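Local coordinates for class I phosphodiesterase PDEB1 (Leishmania major, PDB 2R8Q), which belongs to the class I phosphodiesterases, with an all-helical catalytic domain that holds a zinc and a magnesium ion, at residues Ser70-Pro73 / Glu74-Cys78; Gly77-Glu80 / Gln81-Leu84; Met145-Asn148 / Asn149-Leu153. One frame throughout, in Å; residues are numbered along the deposited sequence.

Contact 1 of 3, residues Ser70-Pro73 / Glu74-Cys78; sequences SGLP and EKFGC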
ATOM      1  N   SER A  70      30.855   4.559  -7.921  1.00 22.34           N
ATOM      2  CA  SER A  70      31.192   3.545  -6.927  1.00 20.11           C
ATOM      3  C   SER A  70      31.489   2.235  -7.641  1.00 20.86           C
ATOM      4  O   SER A  70      32.162   1.359  -7.097  1.00 21.27           O
ATOM      5  CB  SER A  70      30.028   3.322  -5.958  1.00 19.73           C
ATOM      6  OG  SER A  70      28.979   2.606  -6.585  1.00 18.80           O
ATOM      7  N   GLY A  71      30.970   2.108  -8.858  1.00 19.91           N
ATOM      8  CA  GLY A  71      31.173   0.898  -9.631  1.00 21.04           C
ATOM      9  C   GLY A  71      30.130  -0.173  -9.363  1.00 21.11           C
ATOM     10  O   GLY A  71      30.047  -1.157 -10.098  1.00 21.77           O
ATOM     11  N   LEU A  72      29.322   0.013  -8.324  1.00 20.03           N
ATOM     12  CA  LEU A  72      28.302  -0.974  -7.980  1.00 18.14           C
ATOM     13  C   LEU A  72      27.194  -1.130  -9.024  1.00 18.78           C
ATOM     14  O   LEU A  72      26.813  -2.248  -9.365  1.00 20.29           O
ATOM     15  CB  LEU A  72      27.702  -0.653  -6.605  1.00 18.50           C
ATOM     16  CG  LEU A  72      28.681  -0.775  -5.431  1.00 17.88           C
ATOM     17  CD1 LEU A  72      28.034  -0.241  -4.158  1.00 18.03           C
ATOM     18  CD2 LEU A  72      29.098  -2.240  -5.251  1.00 20.74           C
ATOM     19  N   PRO A  73      26.654  -0.017  -9.539  1.00 17.96           N
ATOM     20  CA  PRO A  73      25.594  -0.153 -10.543  1.00 18.65           C
ATOM     21  C   PRO A  73      26.047  -0.970 -11.755  1.00 20.75           C
ATOM     22  O   PRO A  73      25.338  -1.865 -12.211  1.00 21.48           O
ATOM     23  CB  PRO A  73      25.280   1.294 -10.908  1.00 20.71           C
ATOM     24  CG  PRO A  73      25.521   2.014  -9.618  1.00 19.14           C
ATOM     25  CD  PRO A  73      26.814   1.391  -9.131  1.00 18.29           C
ATOM     26  N   GLU A  74      27.237  -0.670 -12.263  1.00 21.67           N
ATOM     27  CA  GLU A  74      27.757  -1.385 -13.423  1.00 23.15           C
ATOM     28  C   GLU A  74      28.022  -2.847 -13.093  1.00 22.40           C
ATOM     29  O   GLU A  74      27.735  -3.732 -13.897  1.00 22.45           O
ATOM     30  CB  GLU A  74      29.050  -0.736 -13.922  1.00 25.28           C
ATOM     31  CG  GLU A  74      29.548  -1.318 -15.239  1.00 30.27           C
ATOM     32  CD  GLU A  74      30.872  -0.729 -15.682  1.00 34.01           C
ATOM     33  OE1 GLU A  74      30.967   0.511 -15.794  1.00 36.31           O
ATOM     34  OE2 GLU A  74      31.817  -1.509 -15.926  1.00 37.58           O
ATOM     35  N   LYS A  75      28.570  -3.095 -11.908  1.00 22.46           N
ATOM     36  CA  LYS A  75      28.874  -4.454 -11.479  1.00 23.29           C
ATOM     37  C   LYS A  75      27.624  -5.327 -11.498  1.00 23.50           C
ATOM     38  O   LYS A  75      27.681  -6.511 -11.837  1.00 23.80           O
ATOM     39  CB  LYS A  75      29.470  -4.436 -10.068  1.00 24.97           C
ATOM     40  CG  LYS A  75      29.896  -5.797  -9.549  1.00 29.36           C
ATOM     41  CD  LYS A  75      30.744  -5.663  -8.293  1.00 33.57           C
ATOM     42  CE  LYS A  75      32.020  -4.877  -8.578  1.00 37.13           C
ATOM     43  NZ  LYS A  75      32.865  -4.692  -7.367  1.00 38.57           N
ATOM     44  N   PHE A  76      26.488  -4.733 -11.154  1.00 21.31           N
ATOM     45  CA  PHE A  76      25.245  -5.482 -11.118  1.00 19.92           C
ATOM     46  C   PHE A  76      24.325  -5.272 -12.317  1.00 18.86           C
ATOM     47  O   PHE A  76      23.119  -5.509 -12.249  1.00 19.00           O
ATOM     48  CB  PHE A  76      24.542  -5.205  -9.790  1.00 18.63           C
ATOM     49  CG  PHE A  76      25.310  -5.730  -8.607  1.00 18.32           C
ATOM     50  CD1 PHE A  76      25.466  -7.102  -8.428  1.00 18.03           C
ATOM     51  CD2 PHE A  76      25.948  -4.866  -7.724  1.00 19.52           C
ATOM     52  CE1 PHE A  76      26.249  -7.607  -7.396  1.00 19.44           C
ATOM     53  CE2 PHE A  76      26.738  -5.362  -6.683  1.00 19.57           C
ATOM     54  CZ  PHE A  76      26.889  -6.736  -6.522  1.00 21.08           C
ATOM     55  N   GLY A  77      24.918  -4.839 -13.426  1.00 19.85           N
ATOM     56  CA  GLY A  77      24.165  -4.659 -14.654  1.00 20.29           C
ATOM     57  C   GLY A  77      23.155  -3.536 -14.736  1.00 20.81           C
ATOM     58  O   GLY A  77      22.235  -3.594 -15.553  1.00 20.74           O
ATOM     59  N   CYS A  78      23.307  -2.518 -13.898  1.00 20.33           N
ATOM     60  CA  CYS A  78      22.394  -1.385 -13.942  1.00 22.04           C
ATOM     61  C   CYS A  78      22.990  -0.382 -14.916  1.00 22.04           C
ATOM     62  O   CYS A  78      24.140   0.025 -14.768  1.00 22.97           O
ATOM     63  CB  CYS A  78      22.250  -0.743 -12.559  1.00 21.38           C
ATOM     64  SG  CYS A  78      21.173   0.720 -12.525  1.00 20.65           S
TER
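A Schellman motif ends the short helix 72-75, and Pro73 and Cys78 mark its span: Cys78 N donates to Pro73 O at 2.7 Å. The bond is fairly straight at the hydrogen (157°). Inside this loop Gly77, with positive phi, is the C-prime residue, and its N reaches Glu74 O at 3.1 Å. Phe76 N adds a weak bond to Pro73 O, giving that one oxygen two donors as the chain leaves the helix. The helix itself is a single turn, held by Lys75 N to Gly71 O at 3.0 Å and by Phe76 N to Leu72 O at 3.1 Å. At its start Ser70 OG accepts from Leu72 N, forming an ST turn.

One helical turn apart and with matching first torsions, CG opposite the carbonyl carbon in both (chi1 -65° and -66°), Leu72 and Phe76 run side by side in one direction, with Leu72 CD2 4.2 Å from Phe76 CE2. They lean toward helix 127-139, where the Phe76 ring meets Tyr131. One face of that ring carries Lys75 CG over its centre, while the Lys75 ammonium goes on to a salt bridge with Glu127. The two ends of the motif also meet through carbon, Pro73 CB lying 4.0 Å from Cys78 CB.

Contact 2 of 3, residues Gly77-Glu80 / Gln81-Leu84; sequences GCRE and QTLL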
ATOM      1  N   GLY A  77      24.918  -4.839 -13.426  1.00 19.85           N
ATOM      2  CA  GLY A  77      24.165  -4.659 -14.654  1.00 20.29           C
ATOM      3  C   GLY A  77      23.155  -3.536 -14.736  1.00 20.81           C
ATOM      4  O   GLY A  77      22.235  -3.594 -15.553  1.00 20.74           O
ATOM      5  N   CYS A  78      23.307  -2.518 -13.898  1.00 20.33           N
ATOM      6  CA  CYS A  78      22.394  -1.385 -13.942  1.00 22.04           C
ATOM      7  C   CYS A  78      22.990  -0.382 -14.916  1.00 22.04           C
ATOM      8  O   CYS A  78      24.140   0.025 -14.768  1.00 22.97           O
ATOM      9  CB  CYS A  78      22.250  -0.743 -12.559  1.00 21.38           C
ATOM     10  SG  CYS A  78      21.173   0.720 -12.525  1.00 20.65           S
ATOM     11  N   ARG A  79      22.211  -0.003 -15.921  1.00 22.58           N
ATOM     12  CA  ARG A  79      22.674   0.950 -16.917  1.00 23.56           C
ATOM     13  C   ARG A  79      22.629   2.374 -16.382  1.00 23.61           C
ATOM     14  O   ARG A  79      21.838   2.688 -15.497  1.00 22.40           O
ATOM     15  CB  ARG A  79      21.820   0.827 -18.176  1.00 24.13           C
ATOM     16  CG  ARG A  79      21.946  -0.534 -18.837  1.00 27.69           C
ATOM     17  CD  ARG A  79      20.907  -0.711 -19.913  1.00 30.51           C
ATOM     18  NE  ARG A  79      19.555  -0.702 -19.365  1.00 33.78           N
ATOM     19  CZ  ARG A  79      18.459  -0.841 -20.099  1.00 34.84           C
ATOM     20  NH1 ARG A  79      18.565  -0.997 -21.410  1.00 38.00           N
ATOM     21  NH2 ARG A  79      17.262  -0.830 -19.529  1.00 34.17           N
ATOM     22  N   GLU A  80      23.494   3.225 -16.928  1.00 23.73           N
ATOM     23  CA  GLU A  80      23.588   4.625 -16.523  1.00 24.34           C
ATOM     24  C   GLU A  80      22.254   5.360 -16.515  1.00 22.39           C
ATOM     25  O   GLU A  80      21.890   5.985 -15.519  1.00 20.36           O
ATOM     26  CB  GLU A  80      24.561   5.370 -17.442  1.00 26.77           C
ATOM     27  CG  GLU A  80      26.010   4.951 -17.277  1.00 33.40           C
ATOM     28  CD  GLU A  80      26.920   5.571 -18.318  1.00 37.69           C
ATOM     29  OE1 GLU A  80      26.769   5.240 -19.514  1.00 40.68           O
ATOM     30  OE2 GLU A  80      27.786   6.390 -17.942  1.00 40.94           O
ATOM     31  N   GLN A  81      21.529   5.293 -17.627  1.00 21.62           N
ATOM     32  CA  GLN A  81      20.248   5.976 -17.725  1.00 21.09           C
ATOM     33  C   GLN A  81      19.212   5.381 -16.776  1.00 19.59           C
ATOM     34  O   GLN A  81      18.327   6.086 -16.300  1.00 18.97           O
ATOM     35  CB  GLN A  81      19.728   5.936 -19.166  1.00 22.78           C
ATOM     36  CG  GLN A  81      18.439   6.724 -19.374  1.00 24.34           C
ATOM     37  CD  GLN A  81      18.088   6.889 -20.840  1.00 27.10           C
ATOM     38  OE1 GLN A  81      18.859   7.457 -21.608  1.00 31.24           O
ATOM     39  NE2 GLN A  81      16.924   6.389 -21.233  1.00 29.42           N
ATOM     40  N   THR A  82      19.320   4.086 -16.498  1.00 18.69           N
ATOM     41  CA  THR A  82      18.375   3.455 -15.585  1.00 17.38           C
ATOM     42  C   THR A  82      18.569   4.049 -14.194  1.00 17.54           C
ATOM     43  O   THR A  82      17.597   4.383 -13.517  1.00 17.43           O
ATOM     44  CB  THR A  82      18.589   1.937 -15.512  1.00 18.13           C
ATOM     45  OG1 THR A  82      18.516   1.381 -16.833  1.00 18.40           O
ATOM     46  CG2 THR A  82      17.520   1.296 -14.642  1.00 17.95           C
ATOM     47  N   LEU A  83      19.825   4.171 -13.774  1.00 16.07           N
ATOM     48  CA  LEU A  83      20.137   4.741 -12.464  1.00 17.05           C
ATOM     49  C   LEU A  83      19.625   6.177 -12.354  1.00 17.10           C
ATOM     50  O   LEU A  83      19.006   6.546 -11.354  1.00 16.67           O
ATOM     51  CB  LEU A  83      21.646   4.722 -12.214  1.00 17.90           C
ATOM     52  CG  LEU A  83      22.128   5.392 -10.923  1.00 17.90           C
ATOM     53  CD1 LEU A  83      21.515   4.684  -9.717  1.00 19.35           C
ATOM     54  CD2 LEU A  83      23.640   5.345 -10.850  1.00 19.35           C
ATOM     55  N   LEU A  84      19.881   6.992 -13.375  1.00 16.97           N
ATOM     56  CA  LEU A  84      19.435   8.381 -13.338  1.00 16.99           C
ATOM     57  C   LEU A  84      17.907   8.463 -13.312  1.00 17.68           C
ATOM     58  O   LEU A  84      17.337   9.256 -12.557  1.00 18.11           O
ATOM     59  CB  LEU A  84      20.004   9.164 -14.532  1.00 17.23           C
ATOM     60  CG  LEU A  84      19.733  10.674 -14.548  1.00 16.75           C
ATOM     61  CD1 LEU A  84      20.165  11.312 -13.222  1.00 18.11           C
ATOM     62  CD2 LEU A  84      20.485  11.313 -15.714  1.00 19.20           C
TER
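Cys78 lays its sulfur against the first turn of helix 80-92, with SG 4.0 Å from Leu83 CB. The contact is a helix N-terminus: Arg79 holds the N-cap position, and Cys78, just before it, reaches the turn that follows. The thiol gets there because SG stands trans to the amide nitrogen (chi1 178°). Leu83 also packs on Pro73 of the preceding helix, which puts the sulfur in a small apolar seam between the two helices.

On the polar side Arg79 and Thr82 cross at a slant. Thr82 OG1 sits 3.6 Å from Arg79 CB and 3.4 Å from Arg79 NE, and the arginine chain, bent at chi3, passes beside the hydroxyl. Both groups share one carboxylate: Glu193 forms a salt bridge with Arg79 NH2 through one oxygen and a hydrogen bond with Thr82 OG1 through the other. That acid therefore ties the N-cap residue to the first turn from outside.

The backbone supplies the regular part. Leu83 N meets Arg79 O at 3.0 Å, and Thr82 CB presses on the same oxygen at 3.3 Å. One residue further on the pattern repeats, and the helix is under way once Leu84 N donates to Glu80 O at 3.1 Å.

Contact 3 of 3, residues Met145-Asn148 / Asn149-Leu153; sequences MGVN and NSFYL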
ATOM      1  N   MET A 145       4.625  12.854   4.281  1.00 19.05           N
ATOM      2  CA  MET A 145       3.786  14.044   4.311  1.00 21.73           C
ATOM      3  C   MET A 145       4.147  15.049   5.402  1.00 20.37           C
ATOM      4  O   MET A 145       3.445  16.040   5.591  1.00 21.78           O
ATOM      5  CB  MET A 145       2.321  13.612   4.450  1.00 25.26           C
ATOM      6  CG  MET A 145       1.862  12.690   3.323  1.00 33.34           C
ATOM      7  SD  MET A 145       0.370  11.719   3.671  1.00 40.65           S
ATOM      8  CE  MET A 145       1.007  10.045   3.520  1.00 39.26           C
ATOM      9  N   GLY A 146       5.238  14.803   6.118  1.00 17.70           N
ATOM     10  CA  GLY A 146       5.635  15.730   7.162  1.00 18.81           C
ATOM     11  C   GLY A 146       5.034  15.460   8.532  1.00 18.50           C
ATOM     12  O   GLY A 146       5.173  16.282   9.442  1.00 18.67           O
ATOM     13  N   VAL A 147       4.348  14.331   8.683  1.00 18.60           N
ATOM     14  CA  VAL A 147       3.766  13.965   9.974  1.00 17.64           C
ATOM     15  C   VAL A 147       4.180  12.532  10.288  1.00 17.43           C
ATOM     16  O   VAL A 147       4.373  11.732   9.369  1.00 18.23           O
ATOM     17  CB  VAL A 147       2.216  14.070   9.972  1.00 17.72           C
ATOM     18  CG1 VAL A 147       1.798  15.520   9.777  1.00 18.95           C
ATOM     19  CG2 VAL A 147       1.625  13.197   8.881  1.00 20.34           C
ATOM     20  N   ASN A 148       4.336  12.210  11.571  1.00 17.28           N
ATOM     21  CA  ASN A 148       4.748  10.861  11.956  1.00 17.56           C
ATOM     22  C   ASN A 148       3.599   9.854  12.015  1.00 16.79           C
ATOM     23  O   ASN A 148       2.441  10.208  11.815  1.00 16.94           O
ATOM     24  CB  ASN A 148       5.506  10.879  13.296  1.00 21.08           C
ATOM     25  CG  ASN A 148       4.704  11.503  14.422  1.00 22.62           C
ATOM     26  OD1 ASN A 148       3.475  11.459  14.430  1.00 20.27           O
ATOM     27  ND2 ASN A 148       5.408  12.074  15.398  1.00 25.06           N
ATOM     28  N   ASN A 149       3.922   8.590  12.269  1.00 16.56           N
ATOM     29  CA  ASN A 149       2.894   7.558  12.318  1.00 16.46           C
ATOM     30  C   ASN A 149       1.817   7.848  13.356  1.00 18.51           C
ATOM     31  O   ASN A 149       0.642   7.562  13.126  1.00 19.23           O
ATOM     32  CB  ASN A 149       3.507   6.179  12.590  1.00 16.28           C
ATOM     33  CG  ASN A 149       4.286   5.640  11.407  1.00 17.90           C
ATOM     34  OD1 ASN A 149       3.985   5.956  10.256  1.00 20.57           O
ATOM     35  ND2 ASN A 149       5.277   4.801  11.682  1.00 18.28           N
ATOM     36  N   SER A 150       2.215   8.417  14.490  1.00 19.16           N
ATOM     37  CA  SER A 150       1.266   8.729  15.554  1.00 20.65           C
ATOM     38  C   SER A 150       0.149   9.650  15.075  1.00 19.81           C
ATOM     39  O   SER A 150      -1.011   9.489  15.462  1.00 20.25           O
ATOM     40  CB  SER A 150       1.993   9.377  16.733  1.00 21.76           C
ATOM     41  OG  SER A 150       1.080   9.697  17.770  1.00 28.13           O
ATOM     42  N   PHE A 151       0.499  10.614  14.231  1.00 17.90           N
ATOM     43  CA  PHE A 151      -0.472  11.564  13.706  1.00 18.06           C
ATOM     44  C   PHE A 151      -1.635  10.858  13.018  1.00 18.98           C
ATOM     45  O   PHE A 151      -2.801  11.194  13.249  1.00 18.54           O
ATOM     46  CB  PHE A 151       0.220  12.521  12.727  1.00 18.29           C
ATOM     47  CG  PHE A 151      -0.695  13.551  12.127  1.00 18.68           C
ATOM     48  CD1 PHE A 151      -1.438  13.263  10.985  1.00 17.81           C
ATOM     49  CD2 PHE A 151      -0.797  14.819  12.693  1.00 18.69           C
ATOM     50  CE1 PHE A 151      -2.269  14.228  10.412  1.00 20.60           C
ATOM     51  CE2 PHE A 151      -1.621  15.788  12.132  1.00 18.88           C
ATOM     52  CZ  PHE A 151      -2.361  15.491  10.983  1.00 20.51           C
ATOM     53  N   TYR A 152      -1.323   9.871  12.183  1.00 18.97           N
ATOM     54  CA  TYR A 152      -2.364   9.143  11.469  1.00 20.17           C
ATOM     55  C   TYR A 152      -3.331   8.435  12.408  1.00 21.74           C
ATOM     56  O   TYR A 152      -4.527   8.342  12.130  1.00 22.53           O
ATOM     57  CB  TYR A 152      -1.736   8.139  10.503  1.00 19.89           C
ATOM     58  CG  TYR A 152      -0.974   8.807   9.386  1.00 20.29           C
ATOM     59  CD1 TYR A 152       0.407   8.982   9.463  1.00 21.19           C
ATOM     60  CD2 TYR A 152      -1.641   9.303   8.268  1.00 21.45           C
ATOM     61  CE1 TYR A 152       1.105   9.635   8.451  1.00 20.51           C
ATOM     62  CE2 TYR A 152      -0.955   9.959   7.253  1.00 22.98           C
ATOM     63  CZ  TYR A 152       0.417  10.122   7.350  1.00 22.44           C
ATOM     64  OH  TYR A 152       1.092  10.781   6.348  1.00 23.98           O
ATOM     65  N   LEU A 153      -2.813   7.947  13.528  1.00 22.90           N
ATOM     66  CA  LEU A 153      -3.645   7.254  14.498  1.00 26.01           C
ATOM     67  C   LEU A 153      -4.471   8.242  15.321  1.00 26.62           C
ATOM     68  O   LEU A 153      -5.674   8.054  15.506  1.00 27.01           O
ATOM     69  CB  LEU A 153      -2.769   6.405  15.422  1.00 28.22           C
ATOM     70  CG  LEU A 153      -1.923   5.328  14.737  1.00 31.90           C
ATOM     71  CD1 LEU A 153      -1.081   4.602  15.775  1.00 33.82           C
ATOM     72  CD2 LEU A 153      -2.829   4.346  14.004  1.00 31.81           C
TER
HETATM   73  O   HOH W   1       3.657  11.798   6.695  1.00 18.35           O
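Val147 forks between two aromatic rings of the helix that follows it, and the directions of its two methyl groups organise the contact. CG1 stands over the face of Phe151 in a CH-pi contact, 3.9 Å from the ring centroid and 9° off the ring normal. CG2 reaches Tyr152, whose side chain crosses that of the valine at about a right angle, and comes within 3.6 Å of Tyr152 CE1 while still touching the rim of Phe151 at CD1. Helix 262-285 packs on the valine and the phenylalanine through Gln279.

Met145 approaches Tyr152 from the phenol end, also nearly perpendicular to it. Its sulfur lies at the edge of the ring, SD 5.2 Å from the centroid, a Met-aromatic contact; the exact position of the thioether is doubtful, because the model brings SD too close to the hydroxyl. More secure is the water that links the hydroxyl to the loop: it accepts from Met145 N, donates to Val147 O and is bonded to Tyr152 OH, each at 2.8 Å. The phenol end is tied to the loop's backbone at two points.

Where the helix begins, Asn148 curls its side chain back over the first turn. With CG between the amide nitrogen and the carbonyl carbon (chi1 57°), OD1 accepts from Phe151 N at 3.1 Å, and a weak bond from the same amide goes to Asn148 O. The backbone N of Asn148 is bonded to Gln279 OE1, and Asn149 through OD1 to Leu172 N and through ND2 to Glu173 OE1. The side chains of Asn148 and Asn149 lie about 7 Å from bound 3-isobutyl-1-methylxanthine and magnesium respectively. This is an asparagine N-cap opening helix 149-154, in the loop that follows the zinc ligands His140 and Asp141 of the phosphodiesterase fold.

Read from the N terminus, contacts 1 and 2 overlap at Gly77 and Cys78, and contact 3 follows separately; all are local turns, and none encloses another. Contact 1 winds up and ends the short helix 72-75; contact 2 takes over at the two shared residues and starts helix 80-92. The two also touch directly, Pro73 CG lying 4.0 Å from Leu83 CD2, so the two successive helices pack on each other. Contact 3 comes after helix 127-139, the helix against which contact 1 leans, and begins helix 149-154 near the metal site. Its centre is about 36 Å from that of contact 1, on the opposite side of the chain's centre.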